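Local coordinates for putative transcriptional regulator (Clostridium difficile, PDB 3QI7), which is of unknown function but has a periplasmic-binding-protein-like fold and is a putative lipoprotein, consistent with binding a small ligand such as a sugar, at residues K108-A119 with Q130-V138; P190-N198 with F211-Q219. All coordinates share one frame; numbering follows the deposited sequence.

Interaction 1: K108-A119 with Q130-V138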
loop_
_atom_site.group_PDB
_atom_site.type_symbol
_atom_site.label_atom_id
_atom_site.label_comp_id
_atom_site.label_asym_id
_atom_site.label_seq_id
_atom_site.Cartn_x
_atom_site.Cartn_y
_atom_site.Cartn_z
ATOM N N LYS A 108 -11.996 -0.292 -23.030
ATOM C CA LYS A 108 -11.316 -1.295 -23.836
ATOM C C LYS A 108 -12.104 -1.675 -25.088
ATOM O O LYS A 108 -11.525 -1.888 -26.156
ATOM C CB LYS A 108 -11.025 -2.539 -22.989
ATOM C CG LYS A 108 -9.645 -2.536 -22.366
ATOM C CD LYS A 108 -8.562 -2.744 -23.438
ATOM C CE LYS A 108 -7.342 -3.409 -22.858
ATOM N NZ LYS A 108 -6.086 -2.882 -23.433
ATOM N N GLU A 109 -13.426 -1.744 -24.967
ATOM C CA GLU A 109 -14.263 -1.981 -26.154
ATOM C C GLU A 109 -14.180 -0.817 -27.168
ATOM O O GLU A 109 -14.155 -1.055 -28.372
ATOM C CB GLU A 109 -15.716 -2.338 -25.773
ATOM C CG GLU A 109 -16.711 -1.182 -25.646
ATOM C CD GLU A 109 -18.165 -1.662 -25.653
ATOM O OE1 GLU A 109 -18.581 -2.350 -24.691
ATOM O OE2 GLU A 109 -18.891 -1.343 -26.621
ATOM N N LYS A 110 -14.093 0.431 -26.694
ATOM C CA LYS A 110 -13.980 1.575 -27.628
ATOM C C LYS A 110 -12.531 1.771 -28.128
ATOM O O LYS A 110 -12.305 2.072 -29.294
ATOM C CB LYS A 110 -14.534 2.854 -26.998
ATOM N N ARG A 111 -11.556 1.579 -27.239
ATOM C CA ARG A 111 -10.145 1.795 -27.547
ATOM C C ARG A 111 -9.314 0.594 -27.075
ATOM O O ARG A 111 -8.691 0.652 -26.002
ATOM C CB ARG A 111 -9.640 3.069 -26.822
ATOM C CG ARG A 111 -10.324 4.399 -27.236
ATOM C CD ARG A 111 -9.695 5.058 -28.477
ATOM N NE ARG A 111 -8.268 5.335 -28.301
ATOM C CZ ARG A 111 -7.747 6.325 -27.571
ATOM N NH1 ARG A 111 -8.526 7.176 -26.908
ATOM N NH2 ARG A 111 -6.416 6.450 -27.481
ATOM N N PRO A 112 -9.264 -0.478 -27.884
ATOM C CA PRO A 112 -8.513 -1.689 -27.529
ATOM C C PRO A 112 -7.043 -1.470 -27.171
ATOM O O PRO A 112 -6.477 -2.264 -26.404
ATOM C CB PRO A 112 -8.612 -2.558 -28.798
ATOM C CG PRO A 112 -9.805 -2.061 -29.513
ATOM C CD PRO A 112 -9.918 -0.598 -29.201
ATOM N N GLU A 113 -6.429 -0.410 -27.696
ATOM C CA GLU A 113 -4.984 -0.192 -27.522
ATOM C C GLU A 113 -4.585 0.498 -26.194
ATOM O O GLU A 113 -3.416 0.465 -25.810
ATOM C CB GLU A 113 -4.412 0.570 -28.727
ATOM C CG GLU A 113 -4.579 2.108 -28.698
ATOM C CD GLU A 113 -5.989 2.617 -29.020
ATOM O OE1 GLU A 113 -6.947 1.827 -29.168
ATOM O OE2 GLU A 113 -6.131 3.849 -29.109
ATOM N N ILE A 114 -5.540 1.128 -25.513
ATOM C CA ILE A 114 -5.264 1.727 -24.203
ATOM C C ILE A 114 -4.856 0.640 -23.193
ATOM O O ILE A 114 -5.558 -0.345 -22.998
ATOM C CB ILE A 114 -6.474 2.559 -23.665
ATOM C CG1 ILE A 114 -6.704 3.781 -24.561
ATOM C CG2 ILE A 114 -6.241 3.008 -22.212
ATOM C CD1 ILE A 114 -7.711 4.849 -24.008
ATOM N N ILE A 115 -3.706 0.848 -22.552
ATOM C CA ILE A 115 -3.188 -0.062 -21.541
ATOM C C ILE A 115 -3.881 0.248 -20.229
ATOM O O ILE A 115 -3.787 1.370 -19.748
ATOM C CB ILE A 115 -1.698 0.166 -21.386
ATOM C CG1 ILE A 115 -1.001 -0.214 -22.697
ATOM C CG2 ILE A 115 -1.136 -0.652 -20.225
ATOM C CD1 ILE A 115 0.484 0.024 -22.662
ATOM N N THR A 116 -4.589 -0.721 -19.663
ATOM C CA THR A 116 -5.272 -0.519 -18.372
ATOM C C THR A 116 -4.579 -1.237 -17.210
ATOM O O THR A 116 -4.158 -2.385 -17.337
ATOM C CB THR A 116 -6.749 -0.969 -18.471
ATOM O OG1 THR A 116 -6.811 -2.295 -19.009
ATOM C CG2 THR A 116 -7.541 0.015 -19.370
ATOM N N ILE A 117 -4.451 -0.544 -16.077
ATOM C CA ILE A 117 -3.695 -1.037 -14.946
ATOM C C ILE A 117 -4.452 -0.710 -13.650
ATOM O O ILE A 117 -4.818 0.453 -13.418
ATOM C CB ILE A 117 -2.292 -0.379 -14.876
ATOM C CG1 ILE A 117 -1.575 -0.454 -16.226
ATOM C CG2 ILE A 117 -1.442 -0.988 -13.730
ATOM C CD1 ILE A 117 -0.179 0.062 -16.208
ATOM N N SER A 118 -4.738 -1.734 -12.858
ATOM C CA SER A 118 -5.251 -1.558 -11.505
ATOM C C SER A 118 -4.027 -1.497 -10.559
ATOM O O SER A 118 -3.064 -2.300 -10.679
ATOM C CB SER A 118 -6.257 -2.671 -11.126
ATOM O OG SER A 118 -5.648 -3.984 -11.071
ATOM N N ALA A 119 -4.060 -0.553 -9.629
ATOM C CA ALA A 119 -2.932 -0.313 -8.764
ATOM C C ALA A 119 -3.247 0.419 -7.428
ATOM O O ALA A 119 -2.697 1.466 -7.132
ATOM C CB ALA A 119 -1.863 0.409 -9.565
ATOM N N GLN A 130 -9.297 -10.924 -15.749
ATOM C CA GLN A 130 -9.973 -11.149 -17.031
ATOM C C GLN A 130 -10.070 -9.847 -17.830
ATOM O O GLN A 130 -9.838 -9.838 -19.024
ATOM C CB GLN A 130 -11.380 -11.743 -16.803
ATOM C CG GLN A 130 -12.046 -12.350 -18.058
ATOM C CD GLN A 130 -13.458 -12.892 -17.803
ATOM O OE1 GLN A 130 -13.864 -13.124 -16.666
ATOM N NE2 GLN A 130 -14.202 -13.093 -18.874
ATOM N N PHE A 131 -10.398 -8.742 -17.152
ATOM C CA PHE A 131 -10.847 -7.519 -17.882
ATOM C C PHE A 131 -9.896 -6.323 -17.864
ATOM O O PHE A 131 -10.135 -5.358 -18.586
ATOM C CB PHE A 131 -12.229 -7.073 -17.367
ATOM C CG PHE A 131 -13.314 -8.086 -17.596
ATOM C CD1 PHE A 131 -13.671 -8.454 -18.876
ATOM C CD2 PHE A 131 -13.971 -8.677 -16.518
ATOM C CE1 PHE A 131 -14.673 -9.404 -19.088
ATOM C CE2 PHE A 131 -14.966 -9.625 -16.715
ATOM C CZ PHE A 131 -15.322 -9.988 -18.001
ATOM N N VAL A 132 -8.846 -6.380 -17.045
ATOM C CA VAL A 132 -7.858 -5.292 -16.949
ATOM C C VAL A 132 -6.491 -5.844 -17.335
ATOM O O VAL A 132 -6.131 -6.969 -16.930
ATOM C CB VAL A 132 -7.839 -4.689 -15.507
ATOM C CG1 VAL A 132 -6.804 -3.571 -15.383
ATOM C CG2 VAL A 132 -9.256 -4.207 -15.096
ATOM N N ASP A 133 -5.711 -5.091 -18.118
ATOM C CA ASP A 133 -4.444 -5.635 -18.668
ATOM C C ASP A 133 -3.384 -6.041 -17.604
ATOM O O ASP A 133 -2.850 -7.140 -17.665
ATOM C CB ASP A 133 -3.781 -4.644 -19.649
ATOM C CG ASP A 133 -4.665 -4.291 -20.830
ATOM O OD1 ASP A 133 -5.378 -5.187 -21.316
ATOM O OD2 ASP A 133 -4.636 -3.105 -21.288
ATOM N N VAL A 134 -3.057 -5.122 -16.678
ATOM C CA VAL A 134 -2.049 -5.336 -15.615
ATOM C C VAL A 134 -2.682 -5.001 -14.276
ATOM O O VAL A 134 -3.353 -3.982 -14.144
ATOM C CB VAL A 134 -0.787 -4.470 -15.821
ATOM C CG1 VAL A 134 0.260 -4.747 -14.721
ATOM C CG2 VAL A 134 -0.188 -4.727 -17.206
ATOM N N ASN A 135 -2.529 -5.909 -13.327
ATOM C CA ASN A 135 -3.137 -5.811 -12.005
ATOM C C ASN A 135 -2.099 -5.998 -10.910
ATOM O O ASN A 135 -1.421 -7.007 -10.862
ATOM C CB ASN A 135 -4.267 -6.829 -11.883
ATOM C CG ASN A 135 -5.341 -6.607 -12.939
ATOM O OD1 ASN A 135 -6.143 -5.678 -12.814
ATOM N ND2 ASN A 135 -5.314 -7.405 -14.019
ATOM N N LEU A 136 -1.979 -4.985 -10.064
ATOM C CA LEU A 136 -1.014 -4.930 -8.998
ATOM C C LEU A 136 -1.770 -4.731 -7.703
ATOM O O LEU A 136 -2.715 -3.936 -7.645
ATOM C CB LEU A 136 -0.103 -3.736 -9.196
ATOM C CG LEU A 136 0.616 -3.642 -10.549
ATOM C CD1 LEU A 136 1.357 -2.262 -10.647
ATOM C CD2 LEU A 136 1.558 -4.805 -10.730
ATOM N N GLY A 137 -1.408 -5.500 -6.683
ATOM C CA GLY A 137 -2.120 -5.447 -5.426
ATOM C C GLY A 137 -1.339 -6.099 -4.311
ATOM O O GLY A 137 -0.143 -6.368 -4.428
ATOM N N VAL A 138 -2.035 -6.336 -3.215
ATOM C CA VAL A 138 -1.455 -6.989 -2.059
ATOM C C VAL A 138 -2.287 -8.208 -1.701
ATOM O O VAL A 138 -3.509 -8.184 -1.816
ATOM C CB VAL A 138 -1.376 -6.036 -0.864
ATOM C CG1 VAL A 138 -0.460 -4.850 -1.192
ATOM C CG2 VAL A 138 -2.759 -5.563 -0.447
HETATM O O HOH W 1 -9.690 -2.894 -19.181
HETATM O O HOH W 2 -5.373 -4.426 -8.242
#
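I117 with V134 and S118 with N135 form parallel bridges between strands 115-118 and 134-137, the two strands of a beta-alpha-beta unit whose crossover helix is 125-131; the strand axes are 4.7 Å apart and their directions 16° apart. Three backbone bonds set the register: V134 N to T116 O, S118 N to V134 O and L136 N to S118 O.

The charged contact lies at the start of the strands. K108 NZ forms a salt bridge with D133, meeting the syn lone pair of OD2 at 2.6 Å, while T116 N, at 2.9 Å, reaches the same oxygen from the anti side, tilted from the carboxylate plane. The ammonium also donates to P112 O and I114 O, so three acceptors fix it. T116 OG1, placed between its own backbone N and carbonyl carbon (chi1 51°), accepts D133 N in a nearly straight bond of 170°.

Among apolar groups, I117 CG1 lies 4.1 Å from V134 CB, the two side chains side by side.

On the S118 and N135 face, N135 ND2 donates to N360 O and, from above the carbonyl plane, to V132 O. S118 OG and N135 OD1 are modelled doubtfully close, at 2.5 Å. A water donates to both L136 O and S118 OG, 2.9 Å from the latter.

Interaction 2: P190-N198 with F211-Q219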
loop_
_atom_site.group_PDB
_atom_site.type_symbol
_atom_site.label_atom_id
_atom_site.label_comp_id
_atom_site.label_asym_id
_atom_site.label_seq_id
_atom_site.Cartn_x
_atom_site.Cartn_y
_atom_site.Cartn_z
ATOM N N PRO A 190 5.032 -18.324 19.590
ATOM C CA PRO A 190 3.756 -18.249 20.292
ATOM C C PRO A 190 2.865 -17.119 19.767
ATOM O O PRO A 190 3.320 -16.015 19.544
ATOM C CB PRO A 190 4.173 -18.023 21.752
ATOM C CG PRO A 190 5.534 -18.679 21.847
ATOM C CD PRO A 190 6.175 -18.390 20.516
ATOM N N PHE A 191 1.597 -17.430 19.527
ATOM C CA PHE A 191 0.671 -16.473 18.977
ATOM C C PHE A 191 -0.467 -16.245 19.976
ATOM O O PHE A 191 -1.017 -17.199 20.508
ATOM C CB PHE A 191 0.135 -16.977 17.636
ATOM C CG PHE A 191 -0.912 -16.107 17.045
ATOM C CD1 PHE A 191 -0.568 -14.982 16.331
ATOM C CD2 PHE A 191 -2.263 -16.432 17.179
ATOM C CE1 PHE A 191 -1.554 -14.164 15.777
ATOM C CE2 PHE A 191 -3.238 -15.640 16.627
ATOM C CZ PHE A 191 -2.885 -14.496 15.925
ATOM N N VAL A 192 -0.799 -14.977 20.220
ATOM C CA VAL A 192 -1.842 -14.602 21.167
ATOM C C VAL A 192 -2.858 -13.730 20.461
ATOM O O VAL A 192 -2.525 -12.630 20.027
ATOM C CB VAL A 192 -1.247 -13.822 22.358
ATOM C CG1 VAL A 192 -2.349 -13.486 23.393
ATOM C CG2 VAL A 192 -0.073 -14.634 22.982
ATOM N N GLN A 193 -4.103 -14.198 20.322
ATOM C CA GLN A 193 -5.147 -13.345 19.717
ATOM C C GLN A 193 -5.999 -12.698 20.799
ATOM O O GLN A 193 -6.537 -13.384 21.664
ATOM C CB GLN A 193 -6.032 -14.131 18.738
ATOM C CG GLN A 193 -7.256 -13.369 18.299
ATOM C CD GLN A 193 -8.102 -14.168 17.363
ATOM O OE1 GLN A 193 -7.676 -15.207 16.892
ATOM N NE2 GLN A 193 -9.326 -13.710 17.123
ATOM N N VAL A 194 -6.104 -11.374 20.743
ATOM C CA VAL A 194 -6.847 -10.605 21.728
ATOM C C VAL A 194 -7.893 -9.750 21.037
ATOM O O VAL A 194 -7.568 -8.918 20.155
ATOM C CB VAL A 194 -5.926 -9.721 22.558
ATOM C CG1 VAL A 194 -6.739 -8.980 23.680
ATOM C CG2 VAL A 194 -4.817 -10.550 23.161
ATOM N N ASN A 195 -9.149 -9.976 21.442
ATOM C CA ASN A 195 -10.296 -9.198 20.984
ATOM C C ASN A 195 -10.416 -7.866 21.716
ATOM O O ASN A 195 -10.575 -7.810 22.957
ATOM C CB ASN A 195 -11.613 -9.978 21.135
ATOM C CG ASN A 195 -11.756 -11.153 20.129
ATOM O OD1 ASN A 195 -10.925 -11.368 19.232
ATOM N ND2 ASN A 195 -12.835 -11.927 20.305
ATOM N N THR A 196 -10.344 -6.807 20.920
ATOM C CA THR A 196 -10.522 -5.427 21.364
ATOM C C THR A 196 -12.017 -5.027 21.233
ATOM O O THR A 196 -12.742 -5.605 20.404
ATOM C CB THR A 196 -9.668 -4.449 20.513
ATOM O OG1 THR A 196 -10.019 -4.565 19.127
ATOM C CG2 THR A 196 -8.191 -4.754 20.643
ATOM N N PRO A 197 -12.468 -4.048 22.037
ATOM C CA PRO A 197 -13.860 -3.571 21.940
ATOM C C PRO A 197 -14.207 -3.024 20.548
ATOM O O PRO A 197 -13.411 -2.304 19.936
ATOM C CB PRO A 197 -13.934 -2.448 22.990
ATOM C CG PRO A 197 -12.845 -2.756 23.963
ATOM C CD PRO A 197 -11.742 -3.420 23.158
ATOM N N ASN A 198 -15.394 -3.378 20.070
ATOM C CA ASN A 198 -15.938 -2.829 18.844
ATOM C C ASN A 198 -16.050 -1.324 18.933
ATOM O O ASN A 198 -16.442 -0.788 19.965
ATOM C CB ASN A 198 -17.335 -3.397 18.550
ATOM C CG ASN A 198 -17.291 -4.807 18.035
ATOM O OD1 ASN A 198 -16.336 -5.225 17.401
ATOM N ND2 ASN A 198 -18.349 -5.541 18.278
ATOM N N PHE A 211 -8.116 -0.248 26.909
ATOM C CA PHE A 211 -8.040 -1.693 26.815
ATOM C C PHE A 211 -6.632 -2.117 26.344
ATOM O O PHE A 211 -5.988 -3.025 26.952
ATOM C CB PHE A 211 -9.117 -2.231 25.865
ATOM C CG PHE A 211 -9.070 -3.725 25.696
ATOM C CD1 PHE A 211 -8.237 -4.299 24.749
ATOM C CD2 PHE A 211 -9.840 -4.564 26.512
ATOM C CE1 PHE A 211 -8.173 -5.674 24.607
ATOM C CE2 PHE A 211 -9.779 -5.942 26.369
ATOM C CZ PHE A 211 -8.943 -6.497 25.436
ATOM N N LEU A 212 -6.175 -1.493 25.264
ATOM C CA LEU A 212 -4.869 -1.831 24.695
ATOM C C LEU A 212 -3.739 -1.576 25.682
ATOM O O LEU A 212 -2.897 -2.462 25.898
ATOM C CB LEU A 212 -4.600 -1.134 23.373
ATOM C CG LEU A 212 -5.361 -1.611 22.142
ATOM C CD1 LEU A 212 -5.208 -0.543 21.050
ATOM C CD2 LEU A 212 -4.867 -2.987 21.662
ATOM N N ASN A 213 -3.737 -0.408 26.312
ATOM C CA ASN A 213 -2.691 -0.098 27.258
ATOM C C ASN A 213 -2.589 -1.120 28.378
ATOM O O ASN A 213 -1.480 -1.578 28.720
ATOM C CB ASN A 213 -2.822 1.342 27.763
ATOM C CG ASN A 213 -2.342 2.351 26.717
ATOM O OD1 ASN A 213 -1.336 2.113 26.043
ATOM N ND2 ASN A 213 -3.059 3.459 26.569
ATOM N N GLU A 214 -3.733 -1.502 28.936
ATOM C CA GLU A 214 -3.726 -2.468 30.028
ATOM C C GLU A 214 -3.326 -3.857 29.551
ATOM O O GLU A 214 -2.544 -4.522 30.222
ATOM C CB GLU A 214 -5.068 -2.496 30.753
ATOM C CG GLU A 214 -5.379 -1.183 31.422
ATOM C CD GLU A 214 -4.329 -0.774 32.450
ATOM O OE1 GLU A 214 -3.944 -1.627 33.286
ATOM O OE2 GLU A 214 -3.897 0.402 32.413
ATOM N N ASP A 215 -3.803 -4.278 28.381
ATOM C CA ASP A 215 -3.490 -5.628 27.891
ATOM C C ASP A 215 -1.995 -5.786 27.515
ATOM O O ASP A 215 -1.334 -6.783 27.885
ATOM C CB ASP A 215 -4.370 -6.006 26.725
ATOM C CG ASP A 215 -4.365 -7.510 26.483
ATOM O OD1 ASP A 215 -5.048 -8.220 27.262
ATOM O OD2 ASP A 215 -3.642 -7.968 25.568
ATOM N N ILE A 216 -1.472 -4.784 26.815
ATOM C CA ILE A 216 -0.051 -4.752 26.450
ATOM C C ILE A 216 0.828 -4.865 27.681
ATOM O O ILE A 216 1.716 -5.706 27.717
ATOM C CB ILE A 216 0.296 -3.501 25.599
ATOM C CG1 ILE A 216 -0.415 -3.592 24.237
ATOM C CG2 ILE A 216 1.823 -3.369 25.406
ATOM C CD1 ILE A 216 -0.423 -2.329 23.453
ATOM N N GLU A 217 0.583 -4.054 28.706
ATOM C CA GLU A 217 1.302 -4.249 29.964
ATOM C C GLU A 217 1.276 -5.710 30.449
ATOM O O GLU A 217 2.293 -6.257 30.873
ATOM C CB GLU A 217 0.742 -3.331 31.061
ATOM C CG GLU A 217 1.048 -1.868 30.786
ATOM C CD GLU A 217 0.490 -0.958 31.859
ATOM O OE1 GLU A 217 0.384 -1.416 33.020
ATOM O OE2 GLU A 217 0.173 0.207 31.526
ATOM N N LYS A 218 0.114 -6.346 30.339
ATOM C CA LYS A 218 -0.047 -7.736 30.766
ATOM C C LYS A 218 0.797 -8.701 29.967
ATOM O O LYS A 218 1.393 -9.644 30.529
ATOM C CB LYS A 218 -1.537 -8.150 30.746
ATOM C CG LYS A 218 -2.327 -7.456 31.853
ATOM C CD LYS A 218 -3.641 -8.157 32.192
ATOM C CE LYS A 218 -4.734 -7.892 31.165
ATOM N NZ LYS A 218 -6.066 -8.221 31.755
ATOM N N GLN A 219 0.848 -8.471 28.655
ATOM C CA GLN A 219 1.560 -9.355 27.754
ATOM C C GLN A 219 3.072 -9.260 27.973
ATOM O O GLN A 219 3.772 -10.279 27.916
ATOM C CB GLN A 219 1.180 -9.086 26.287
ATOM C CG GLN A 219 -0.340 -9.196 25.966
ATOM C CD GLN A 219 -0.942 -10.567 26.180
ATOM O OE1 GLN A 219 -0.228 -11.548 26.376
ATOM N NE2 GLN A 219 -2.281 -10.645 26.119
#
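F211 packs against V194, T196 and P197 where helix 203-223 lies along strand 191-196, an outer strand of a three-stranded parallel sheet with order 191-196, 159-164, 228-231. The short segments run nearly antiparallel, at 160°, with axes 10.1 Å apart, as expected for a helix returning over the strand that precedes it in an alpha/beta fold.

The first shell centres on the F211 ring. P197 CD sits over one face in a CH-pi contact, 4.0 Å from the ring centroid and 23° off the normal. V194 CG1 comes instead to the edge, near the ring plane, 3.7 Å from F211 CE1. The ring reaches this place because its CG is anti to the backbone N. Beside it, T196 CG2 touches L212 CD2 at 3.9 Å.

Further along the strand the helix presents polar groups to valine methyls. V194 and D215 approach from opposite directions, with V194 CG2 3.7 Å from D215 OD2. Q219 lies past V194 toward V192, and its NE2 is 3.9 Å from V192 CG1.

The next shell holds these polar ends in place. D215 OD2 is hydrogen-bonded to Y162 OH on the central strand, and Q219 OE1 to K222 NZ. Y162 also touches V194 and L212, which ties the contact to the middle of the sheet. From helix 234-247, V239 touches L212 and M236 touches T196. Within the helix, Q219 folds back at chi2, bringing its amide toward D215 one turn earlier. There Q219 NE2 donates to D215 OD2 at 3.1 Å and 171°, with the oxygen in the amide plane of Q219.

How the interactions relate
Interaction 1 closes along the chain before interaction 2 opens. They lie on opposite sides of the chain's centre, with their own centres 42 Å apart and nearest atoms about 18 Å apart, so they do not touch. Each belongs to a different sheet: 108-119 with 130-138 joins neighbouring strands of the larger mixed sheet, whereas 190-198 with 211-219 lays a helix on an outer strand of the three-stranded parallel sheet. This separation is consistent with the two-lobed architecture of periplasmic binding proteins, in which ligands commonly bind between the lobes.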